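Rifamycin polyketide synthase (Amycolatopsis mediterranei, PDB 4LN9) probably dehydrates the polyketide intermediate through the double-hotdog dehydratase domain of the terminal module of the rifamycin assembly line. Local coordinates at residues A[173-184]-A[198-207]. Sequence-based numbering, arbitrary orientation.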
ATOM      1  N   PRO A 173     -45.805  -1.992  20.343  1.00 38.91           N
ATOM      2  CA  PRO A 173     -47.080  -1.474  20.818  1.00 37.67           C
ATOM      3  C   PRO A 173     -47.352  -0.025  20.419  1.00 37.31           C
ATOM      4  O   PRO A 173     -46.509   0.850  20.619  1.00 41.53           O
ATOM      5  CB  PRO A 173     -46.952  -1.612  22.332  1.00 43.40           C
ATOM      6  CG  PRO A 173     -46.151  -2.870  22.492  1.00 48.61           C
ATOM      7  CD  PRO A 173     -45.230  -2.959  21.296  1.00 41.50           C
ATOM      8  N   GLU A 174     -48.511   0.195  19.803  1.00 39.98           N
ATOM      9  CA  GLU A 174     -48.965   1.529  19.413  1.00 43.89           C
ATOM     10  C   GLU A 174     -48.211   2.132  18.231  1.00 45.78           C
ATOM     11  O   GLU A 174     -48.422   3.296  17.890  1.00 47.79           O
ATOM     12  CB  GLU A 174     -48.937   2.496  20.601  1.00 44.56           C
ATOM     13  CG  GLU A 174     -49.761   2.042  21.798  1.00 49.33           C
ATOM     14  CD  GLU A 174     -50.331   3.204  22.590  1.00 63.79           C
ATOM     15  OE1 GLU A 174     -50.050   4.367  22.232  1.00 67.25           O
ATOM     16  OE2 GLU A 174     -51.093   2.953  23.549  1.00 70.24           O
ATOM     17  N   ALA A 175     -47.335   1.353  17.606  1.00 39.18           N
ATOM     18  CA  ALA A 175     -46.734   1.774  16.343  1.00 36.41           C
ATOM     19  C   ALA A 175     -47.668   1.446  15.187  1.00 36.60           C
ATOM     20  O   ALA A 175     -48.113   0.307  15.044  1.00 39.81           O
ATOM     21  CB  ALA A 175     -45.383   1.101  16.144  1.00 31.36           C
ATOM     22  N   LYS A 176     -47.982   2.450  14.375  1.00 36.16           N
ATOM     23  CA  LYS A 176     -48.926   2.276  13.279  1.00 35.55           C
ATOM     24  C   LYS A 176     -48.186   1.896  12.006  1.00 34.05           C
ATOM     25  O   LYS A 176     -47.206   2.545  11.637  1.00 34.33           O
ATOM     26  CB  LYS A 176     -49.717   3.566  13.054  1.00 39.50           C
ATOM     27  CG  LYS A 176     -50.154   4.250  14.339  1.00 44.84           C
ATOM     28  CD  LYS A 176     -51.645   4.539  14.323  1.00 54.19           C
ATOM     29  CE  LYS A 176     -52.276   4.284  15.682  1.00 55.38           C
ATOM     30  NZ  LYS A 176     -52.223   2.844  16.061  1.00 60.46           N
ATOM     31  N   PRO A 177     -48.649   0.834  11.330  1.00 32.53           N
ATOM     32  CA  PRO A 177     -47.990   0.362  10.117  1.00 34.42           C
ATOM     33  C   PRO A 177     -48.203   1.320   8.952  1.00 40.77           C
ATOM     34  O   PRO A 177     -49.254   1.955   8.855  1.00 43.88           O
ATOM     35  CB  PRO A 177     -48.678  -0.977   9.839  1.00 34.78           C
ATOM     36  CG  PRO A 177     -50.009  -0.864  10.499  1.00 38.32           C
ATOM     37  CD  PRO A 177     -49.776  -0.029  11.724  1.00 35.40           C
ATOM     38  N   VAL A 178     -47.157   1.518   8.158  1.00 32.57           N
ATOM     39  CA  VAL A 178     -47.216   2.414   7.011  1.00 38.81           C
ATOM     40  C   VAL A 178     -47.351   1.596   5.730  1.00 39.31           C
ATOM     41  O   VAL A 178     -46.686   0.573   5.572  1.00 44.27           O
ATOM     42  CB  VAL A 178     -45.945   3.279   6.921  1.00 41.21           C
ATOM     43  CG1 VAL A 178     -46.018   4.216   5.725  1.00 42.56           C
ATOM     44  CG2 VAL A 178     -45.742   4.061   8.211  1.00 39.76           C
ATOM     45  N   ASP A 179     -48.327   1.950   4.895  1.00 44.30           N
ATOM     46  CA  ASP A 179     -48.482   1.299   3.595  1.00 43.13           C
ATOM     47  C   ASP A 179     -47.360   1.732   2.657  1.00 40.38           C
ATOM     48  O   ASP A 179     -47.174   2.924   2.422  1.00 46.73           O
ATOM     49  CB  ASP A 179     -49.840   1.658   2.982  1.00 48.80           C
ATOM     50  CG  ASP A 179     -50.234   0.730   1.846  1.00 55.25           C
ATOM     51  OD1 ASP A 179     -49.344   0.057   1.286  1.00 53.76           O
ATOM     52  OD2 ASP A 179     -51.437   0.681   1.509  1.00 64.25           O
ATOM     53  N   LEU A 180     -46.568   0.789   2.200  1.00 42.84           N
ATOM     54  CA  LEU A 180     -45.366   1.118   1.461  1.00 42.91           C
ATOM     55  C   LEU A 180     -45.586   1.262  -0.028  1.00 46.21           C
ATOM     56  O   LEU A 180     -44.770   1.808  -0.728  1.00 45.07           O
ATOM     57  CB  LEU A 180     -44.302   0.079   1.730  1.00 40.66           C
ATOM     58  CG  LEU A 180     -43.792   0.144   3.153  1.00 43.17           C
ATOM     59  CD1 LEU A 180     -42.528  -0.635   3.353  1.00 37.16           C
ATOM     60  CD2 LEU A 180     -43.626   1.576   3.587  1.00 41.85           C
ATOM     61  N   THR A 181     -46.741   0.754  -0.453  1.00 48.84           N
ATOM     62  CA  THR A 181     -47.189   0.795  -1.834  1.00 47.92           C
ATOM     63  C   THR A 181     -46.864   2.124  -2.483  1.00 42.30           C
ATOM     64  O   THR A 181     -47.339   3.179  -2.065  1.00 45.53           O
ATOM     65  CB  THR A 181     -48.704   0.541  -1.941  1.00 44.53           C
ATOM     66  OG1 THR A 181     -48.954  -0.870  -1.973  1.00 50.68           O
ATOM     67  CG2 THR A 181     -49.262   1.179  -3.204  1.00 50.79           C
ATOM     68  N   GLY A 182     -46.045   2.047  -3.520  1.00 45.62           N
ATOM     69  CA  GLY A 182     -45.639   3.199  -4.283  1.00 48.15           C
ATOM     70  C   GLY A 182     -44.464   4.011  -3.781  1.00 57.55           C
ATOM     71  O   GLY A 182     -43.935   4.836  -4.492  1.00 52.35           O
ATOM     72  N   ALA A 183     -44.035   3.758  -2.560  1.00 51.10           N
ATOM     73  CA  ALA A 183     -43.062   4.619  -1.884  1.00 50.18           C
ATOM     74  C   ALA A 183     -41.714   4.708  -2.607  1.00 43.62           C
ATOM     75  O   ALA A 183     -41.146   5.794  -2.731  1.00 47.01           O
ATOM     76  CB  ALA A 183     -42.871   4.177  -0.436  1.00 51.97           C
ATOM     77  N   TYR A 184     -41.176   3.566  -3.027  1.00 42.42           N
ATOM     78  CA  TYR A 184     -39.874   3.535  -3.697  1.00 46.15           C
ATOM     79  C   TYR A 184     -39.928   4.205  -5.077  1.00 54.71           C
ATOM     80  O   TYR A 184     -38.901   4.623  -5.613  1.00 55.35           O
ATOM     81  CB  TYR A 184     -39.347   2.096  -3.818  1.00 43.38           C
ATOM     82  CG  TYR A 184     -38.502   1.619  -2.644  1.00 45.50           C
ATOM     83  CD1 TYR A 184     -38.738   0.383  -2.049  1.00 41.05           C
ATOM     84  CD2 TYR A 184     -37.400   2.349  -2.207  1.00 42.56           C
ATOM     85  CE1 TYR A 184     -37.964  -0.064  -0.991  1.00 47.11           C
ATOM     86  CE2 TYR A 184     -36.620   1.909  -1.149  1.00 41.38           C
ATOM     87  CZ  TYR A 184     -36.908   0.704  -0.542  1.00 40.39           C
ATOM     88  OH  TYR A 184     -36.142   0.266   0.515  1.00 37.50           O
ATOM     89  N   PHE A 198     -31.020  -2.339  -3.132  1.00 32.58           N
ATOM     90  CA  PHE A 198     -31.235  -1.390  -2.046  1.00 33.43           C
ATOM     91  C   PHE A 198     -32.688  -1.311  -1.602  1.00 34.28           C
ATOM     92  O   PHE A 198     -32.995  -0.686  -0.588  1.00 34.32           O
ATOM     93  CB  PHE A 198     -30.727   0.002  -2.420  1.00 37.60           C
ATOM     94  CG  PHE A 198     -29.234   0.129  -2.379  1.00 34.62           C
ATOM     95  CD1 PHE A 198     -28.608   0.804  -1.344  1.00 33.88           C
ATOM     96  CD2 PHE A 198     -28.453  -0.498  -3.335  1.00 32.82           C
ATOM     97  CE1 PHE A 198     -27.230   0.900  -1.296  1.00 33.29           C
ATOM     98  CE2 PHE A 198     -27.077  -0.397  -3.300  1.00 34.80           C
ATOM     99  CZ  PHE A 198     -26.463   0.285  -2.267  1.00 35.75           C
ATOM    100  N   ARG A 199     -33.593  -1.882  -2.389  1.00 35.65           N
ATOM    101  CA  ARG A 199     -34.999  -1.866  -2.015  1.00 33.97           C
ATOM    102  C   ARG A 199     -35.306  -2.942  -0.977  1.00 39.51           C
ATOM    103  O   ARG A 199     -35.874  -3.986  -1.298  1.00 35.92           O
ATOM    104  CB  ARG A 199     -35.898  -1.987  -3.250  1.00 36.94           C
ATOM    105  CG  ARG A 199     -35.887  -0.735  -4.118  1.00 42.23           C
ATOM    106  CD  ARG A 199     -37.011  -0.731  -5.142  1.00 41.39           C
ATOM    107  NE  ARG A 199     -36.955  -1.903  -6.012  1.00 44.91           N
ATOM    108  CZ  ARG A 199     -36.450  -1.902  -7.242  1.00 54.78           C
ATOM    109  NH1 ARG A 199     -35.977  -0.780  -7.771  1.00 47.47           N
ATOM    110  NH2 ARG A 199     -36.402  -3.030  -7.938  1.00 56.26           N
ATOM    111  N   ALA A 200     -34.801  -2.739   0.237  1.00 29.40           N
ATOM    112  CA  ALA A 200     -34.778  -3.796   1.241  1.00 31.59           C
ATOM    113  C   ALA A 200     -35.737  -3.522   2.395  1.00 25.58           C
ATOM    114  O   ALA A 200     -35.829  -4.315   3.332  1.00 31.08           O
ATOM    115  CB  ALA A 200     -33.364  -4.009   1.759  1.00 27.13           C
ATOM    116  N   VAL A 201     -36.406  -2.375   2.362  1.00 28.32           N
ATOM    117  CA  VAL A 201     -37.377  -2.052   3.398  1.00 27.94           C
ATOM    118  C   VAL A 201     -38.655  -2.863   3.202  1.00 32.62           C
ATOM    119  O   VAL A 201     -39.314  -2.751   2.168  1.00 30.41           O
ATOM    120  CB  VAL A 201     -37.715  -0.550   3.413  1.00 31.09           C
ATOM    121  CG1 VAL A 201     -38.773  -0.259   4.467  1.00 30.65           C
ATOM    122  CG2 VAL A 201     -36.461   0.270   3.676  1.00 29.93           C
ATOM    123  N   ARG A 202     -38.951  -3.743   4.155  1.00 28.90           N
ATOM    124  CA  ARG A 202     -40.055  -4.696   4.014  1.00 26.87           C
ATOM    125  C   ARG A 202     -41.340  -4.224   4.693  1.00 30.79           C
ATOM    126  O   ARG A 202     -42.441  -4.576   4.272  1.00 32.77           O
ATOM    127  CB  ARG A 202     -39.649  -6.067   4.556  1.00 28.15           C
ATOM    128  CG  ARG A 202     -38.467  -6.684   3.828  1.00 31.52           C
ATOM    129  CD  ARG A 202     -38.928  -7.424   2.583  1.00 37.71           C
ATOM    130  NE  ARG A 202     -39.829  -8.518   2.927  1.00 43.18           N
ATOM    131  CZ  ARG A 202     -40.689  -9.078   2.082  1.00 51.46           C
ATOM    132  NH1 ARG A 202     -40.731  -8.689   0.815  1.00 41.59           N
ATOM    133  NH2 ARG A 202     -41.481 -10.058   2.498  1.00 44.80           N
ATOM    134  N   ALA A 203     -41.186  -3.495   5.793  1.00 27.35           N
ATOM    135  CA  ALA A 203     -42.322  -2.952   6.523  1.00 33.02           C
ATOM    136  C   ALA A 203     -41.832  -1.764   7.332  1.00 29.94           C
ATOM    137  O   ALA A 203     -40.668  -1.716   7.730  1.00 31.39           O
ATOM    138  CB  ALA A 203     -42.909  -4.010   7.448  1.00 31.82           C
ATOM    139  N   VAL A 204     -42.717  -0.804   7.565  1.00 28.50           N
ATOM    140  CA  VAL A 204     -42.400   0.338   8.409  1.00 31.82           C
ATOM    141  C   VAL A 204     -43.558   0.610   9.361  1.00 32.85           C
ATOM    142  O   VAL A 204     -44.718   0.437   8.994  1.00 34.05           O
ATOM    143  CB  VAL A 204     -42.146   1.594   7.559  1.00 32.08           C
ATOM    144  CG1 VAL A 204     -42.131   2.837   8.435  1.00 31.60           C
ATOM    145  CG2 VAL A 204     -40.841   1.455   6.790  1.00 29.33           C
ATOM    146  N   TRP A 205     -43.236   0.858  10.631  1.00 28.38           N
ATOM    147  CA  TRP A 205     -44.228   1.390  11.566  1.00 29.09           C
ATOM    148  C   TRP A 205     -43.755   2.694  12.122  1.00 36.86           C
ATOM    149  O   TRP A 205     -42.553   2.900  12.298  1.00 32.45           O
ATOM    150  CB  TRP A 205     -44.478   0.418  12.715  1.00 31.13           C
ATOM    151  CG  TRP A 205     -44.883  -0.965  12.275  1.00 30.04           C
ATOM    152  CD1 TRP A 205     -46.153  -1.534  12.317  1.00 32.36           C
ATOM    153  CD2 TRP A 205     -43.992  -2.049  11.855  1.00 30.84           C
ATOM    154  NE1 TRP A 205     -46.113  -2.838  11.894  1.00 32.49           N
ATOM    155  CE2 TRP A 205     -44.847  -3.207  11.596  1.00 30.70           C
ATOM    156  CE3 TRP A 205     -42.625  -2.162  11.654  1.00 26.59           C
ATOM    157  CZ2 TRP A 205     -44.330  -4.413  11.155  1.00 29.91           C
ATOM    158  CZ3 TRP A 205     -42.117  -3.380  11.200  1.00 26.91           C
ATOM    159  CH2 TRP A 205     -42.947  -4.484  10.983  1.00 30.47           C
ATOM    160  N   ARG A 206     -44.698   3.530  12.539  1.00 31.56           N
ATOM    161  CA  ARG A 206     -44.364   4.841  13.073  1.00 37.77           C
ATOM    162  C   ARG A 206     -45.043   5.069  14.419  1.00 38.43           C
ATOM    163  O   ARG A 206     -46.145   4.580  14.661  1.00 36.15           O
ATOM    164  CB  ARG A 206     -44.762   5.941  12.086  1.00 39.76           C
ATOM    165  CG  ARG A 206     -44.480   7.352  12.578  1.00 55.15           C
ATOM    166  CD  ARG A 206     -45.186   8.393  11.722  1.00 57.44           C
ATOM    167  NE  ARG A 206     -44.865   8.247  10.304  1.00 60.29           N
ATOM    168  CZ  ARG A 206     -45.703   7.759   9.396  1.00 59.88           C
ATOM    169  NH1 ARG A 206     -46.915   7.358   9.756  1.00 58.94           N
ATOM    170  NH2 ARG A 206     -45.336   7.689   8.123  1.00 55.26           N
ATOM    171  N   ARG A 207     -44.373   5.820  15.288  1.00 35.14           N
ATOM    172  CA  ARG A 207     -44.850   6.062  16.643  1.00 37.09           C
ATOM    173  C   ARG A 207     -44.345   7.441  17.076  1.00 43.76           C
ATOM    174  O   ARG A 207     -43.242   7.837  16.700  1.00 42.33           O
ATOM    175  CB  ARG A 207     -44.297   4.983  17.576  1.00 39.48           C
ATOM    176  CG  ARG A 207     -44.913   4.950  18.964  1.00 41.48           C
ATOM    177  CD  ARG A 207     -43.891   4.469  19.983  1.00 50.34           C
ATOM    178  NE  ARG A 207     -44.122   3.081  20.377  1.00 48.56           N
ATOM    179  CZ  ARG A 207     -43.252   2.338  21.052  1.00 40.04           C
ATOM    180  NH1 ARG A 207     -42.050   2.817  21.346  1.00 41.95           N
ATOM    181  NH2 ARG A 207     -43.589   1.117  21.446  1.00 38.05           N
TER
HETATM  182  O   HOH W   1     -45.353  -1.293   6.368  1.00 34.83           O
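K176 and R206 form a hydrogen-bonded antiparallel pair, K176 N to R206 O and R206 N to K176 O both 2.8 Å, adding the short strand 176-178, outermost within this chain, to strand 201-207, at 137° to it, at the edge of the double-hotdog dehydratase fold. V178 N also donates to V204 O (2.8 Å); toward L180 the backbones draw apart, and a water accepts from V204 N. On one face W205, its CG anti to the carbonyl carbon (chi1 -55°), lays CD1 3.6 Å from P177 CB, while A175 CB meets W205 CB. On the other face V178 and V204 lie side by side, and V178 CG2 sits over the flat of the R206 guanidinium. R207 reaches back side-on, NE and NH2 (3.0 Å) both donating in the guanidinium plane to P173 O; its NH1 forms a salt bridge with E214 of the next strand. Further on, L180 CD1 packs on V201 CG1. Y184, in the first turn of helix 183-190, lies under the aliphatic chain of R199, whose CG stands 3.6 Å from the Y184 ring centroid, a CH-pi contact. Y184 OH accepts from V201 N (3.2 Å) and also hydrogen-bonds H244 of helix 236-251. The hydroxyl thus ties the start of strand 201-207 to two helices, whereas near the far end R207 adds a two-nitrogen grip on the P173 carbonyl, which its positive charge would probably polarise, to the K176-R206 backbone bonds.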